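Local structure of heme-binding protein A / AI-2 binding protein A (Helicobacter pylori SS1, 6OFQ) at residues P338-W344 and A433-L439. The protein binds the peptide STSA and, as a periplasmic substrate-binding protein, probably delivers peptides to an ABC transporter. Sequence-based numbering, arbitrary orientation.
Sequences PFPPTIW and ADPDNFL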
loop_
_atom_site.group_PDB
_atom_site.type_symbol
_atom_site.label_atom_id
_atom_site.label_comp_id
_atom_site.label_asym_id
_atom_site.label_seq_id
_atom_site.Cartn_x
_atom_site.Cartn_y
_atom_site.Cartn_z
ATOM N N PRO A 338 6.533 10.856 9.268
ATOM C CA PRO A 338 5.971 10.259 8.041
ATOM C C PRO A 338 5.245 8.951 8.215
ATOM O O PRO A 338 4.518 8.571 7.314
ATOM C CB PRO A 338 7.157 10.062 7.125
ATOM C CG PRO A 338 8.135 11.098 7.619
ATOM C CD PRO A 338 7.977 11.143 9.118
ATOM N N PHE A 339 5.411 8.272 9.338
ATOM C CA PHE A 339 4.785 6.977 9.623
ATOM C C PHE A 339 4.105 7.024 10.992
ATOM O O PHE A 339 4.481 7.838 11.832
ATOM C CB PHE A 339 5.793 5.842 9.488
ATOM C CG PHE A 339 6.920 5.922 10.464
ATOM C CD1 PHE A 339 8.117 6.525 10.150
ATOM C CD2 PHE A 339 6.866 5.227 11.658
ATOM C CE1 PHE A 339 9.159 6.543 11.075
ATOM C CE2 PHE A 339 7.881 5.248 12.585
ATOM C CZ PHE A 339 9.062 5.854 12.289
ATOM N N PRO A 340 3.153 6.130 11.242
ATOM C CA PRO A 340 2.339 6.221 12.462
ATOM C C PRO A 340 3.049 5.629 13.681
ATOM O O PRO A 340 3.933 4.768 13.539
ATOM C CB PRO A 340 1.075 5.465 12.096
ATOM C CG PRO A 340 1.524 4.447 11.099
ATOM C CD PRO A 340 2.555 5.203 10.271
ATOM N N PRO A 341 2.577 6.007 14.880
ATOM C CA PRO A 341 3.202 5.597 16.129
ATOM C C PRO A 341 2.956 4.142 16.508
ATOM O O PRO A 341 3.551 3.688 17.487
ATOM C CB PRO A 341 2.658 6.582 17.160
ATOM C CG PRO A 341 1.458 7.113 16.572
ATOM C CD PRO A 341 1.601 7.096 15.097
ATOM N N THR A 342 2.153 3.446 15.715
ATOM C CA THR A 342 2.029 1.984 15.822
ATOM C C THR A 342 3.282 1.265 15.318
ATOM O O THR A 342 3.317 0.069 15.546
ATOM C CB THR A 342 0.807 1.539 15.042
ATOM O OG1 THR A 342 0.781 2.294 13.797
ATOM C CG2 THR A 342 -0.434 1.881 15.820
ATOM N N ILE A 343 4.235 1.935 14.705
ATOM C CA ILE A 343 5.472 1.325 14.282
ATOM C C ILE A 343 6.573 1.832 15.218
ATOM O O ILE A 343 6.667 3.009 15.541
ATOM C CB ILE A 343 5.718 1.675 12.814
ATOM C CG1 ILE A 343 4.571 1.205 11.938
ATOM C CG2 ILE A 343 7.051 1.092 12.338
ATOM C CD1 ILE A 343 4.722 1.617 10.495
ATOM N N TRP A 344 7.474 0.890 15.497
ATOM C CA TRP A 344 8.649 1.249 16.235
ATOM C C TRP A 344 9.519 2.304 15.569
ATOM O O TRP A 344 9.491 2.455 14.336
ATOM C CB TRP A 344 9.518 0.026 16.518
ATOM C CG TRP A 344 10.159 -0.656 15.316
ATOM C CD1 TRP A 344 9.581 -1.608 14.535
ATOM C CD2 TRP A 344 11.417 -0.343 14.716
ATOM N NE1 TRP A 344 10.443 -1.993 13.524
ATOM C CE2 TRP A 344 11.577 -1.233 13.625
ATOM C CE3 TRP A 344 12.444 0.576 14.994
ATOM C CZ2 TRP A 344 12.696 -1.274 12.825
ATOM C CZ3 TRP A 344 13.588 0.498 14.157
ATOM C CH2 TRP A 344 13.670 -0.356 13.088
ATOM N N ALA A 433 5.859 -3.744 9.121
ATOM C CA ALA A 433 6.002 -2.857 10.282
ATOM C C ALA A 433 7.467 -2.459 10.465
ATOM O O ALA A 433 8.180 -2.966 11.332
ATOM C CB ALA A 433 5.416 -3.527 11.550
ATOM N N ASP A 434 7.949 -1.514 9.640
ATOM C CA ASP A 434 9.362 -1.183 9.609
ATOM C C ASP A 434 9.375 0.224 9.041
ATOM O O ASP A 434 8.848 0.495 7.957
ATOM C CB ASP A 434 10.147 -2.138 8.716
ATOM C CG ASP A 434 11.647 -1.985 8.891
ATOM O OD1 ASP A 434 12.140 -0.911 8.538
ATOM O OD2 ASP A 434 12.278 -2.981 9.346
ATOM N N PRO A 435 10.059 1.160 9.695
ATOM C CA PRO A 435 10.180 2.520 9.129
ATOM C C PRO A 435 10.689 2.595 7.709
ATOM O O PRO A 435 10.351 3.563 6.995
ATOM C CB PRO A 435 11.083 3.259 10.138
ATOM C CG PRO A 435 10.869 2.512 11.431
ATOM C CD PRO A 435 10.762 1.090 11.006
ATOM N N ASP A 436 11.501 1.643 7.309
ATOM C CA ASP A 436 12.023 1.679 5.945
ATOM C C ASP A 436 10.938 1.768 4.872
ATOM O O ASP A 436 11.087 2.459 3.849
ATOM C CB ASP A 436 12.894 0.446 5.685
ATOM C CG ASP A 436 13.567 0.453 4.320
ATOM O OD1 ASP A 436 12.960 -0.156 3.415
ATOM O OD2 ASP A 436 14.668 0.955 4.196
ATOM N N ASN A 437 9.822 1.103 5.141
ATOM C CA ASN A 437 8.696 0.967 4.178
ATOM C C ASN A 437 8.017 2.331 3.956
ATOM O O ASN A 437 7.250 2.442 2.970
ATOM C CB ASN A 437 7.732 -0.107 4.684
ATOM C CG ASN A 437 6.486 -0.287 3.809
ATOM O OD1 ASN A 437 5.370 0.017 4.279
ATOM N ND2 ASN A 437 6.621 -0.757 2.601
ATOM N N PHE A 438 8.175 3.278 4.892
ATOM C CA PHE A 438 7.685 4.635 4.679
ATOM C C PHE A 438 8.854 5.516 4.271
ATOM O O PHE A 438 8.820 6.206 3.212
ATOM C CB PHE A 438 6.960 5.265 5.893
ATOM C CG PHE A 438 5.632 4.613 6.261
ATOM C CD1 PHE A 438 5.547 3.314 6.805
ATOM C CD2 PHE A 438 4.470 5.380 6.204
ATOM C CE1 PHE A 438 4.295 2.826 7.197
ATOM C CE2 PHE A 438 3.237 4.847 6.582
ATOM C CZ PHE A 438 3.159 3.585 7.108
ATOM N N LEU A 439 9.843 5.643 5.141
ATOM C CA LEU A 439 10.892 6.604 4.929
ATOM C C LEU A 439 11.685 6.331 3.651
ATOM O O LEU A 439 11.948 7.271 2.889
ATOM C CB LEU A 439 11.837 6.657 6.107
ATOM C CG LEU A 439 11.177 6.999 7.455
ATOM C CD1 LEU A 439 12.224 6.858 8.559
ATOM C CD2 LEU A 439 10.597 8.407 7.413
HETATM O O HOH W 1 11.172 -4.231 11.766
#
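Start with Phe-438, in the first turn of helix 436-443. Its CA-to-CB bond points at the 338-344 loop, and CB of Phe-339 sits over one face of the Phe-438 ring, 3.6 Å from its centroid, a CH-pi contact. Ile-343 CD1 comes within 3.5 Å of Phe-438 CE1, and Pro-340 CD within 3.6 Å of Phe-438 CZ. Both loop residues are brought in by the type I turn Pro-340 to Ile-343, which folds the loop back on itself.

Pro-435, three residues earlier, is wedged between two aromatics: its CB lies over the Phe-339 ring, while its CD packs on the six-membered ring of Trp-344, 3.7 Å from the centroid. Trp-344 NE1 makes a weak hydrogen bond to Ala-433 O (3.3 Å) and a better one to water 1, which donates to Asp-434 OD2. That OD2 also salt-bridges Arg-480, while Asp-434 OD1 accepts a capping bond from Asp-436 N (2.9 Å).

In this type II periplasmic binding protein the buried, mostly apolar contact joins the loop after strand 332-334 to helix 436-443, with helix 477-494 touching Phe-339, Trp-344 and Leu-439, and strand 497-510, which pairs with 332-334, touching Pro-338 and Pro-340.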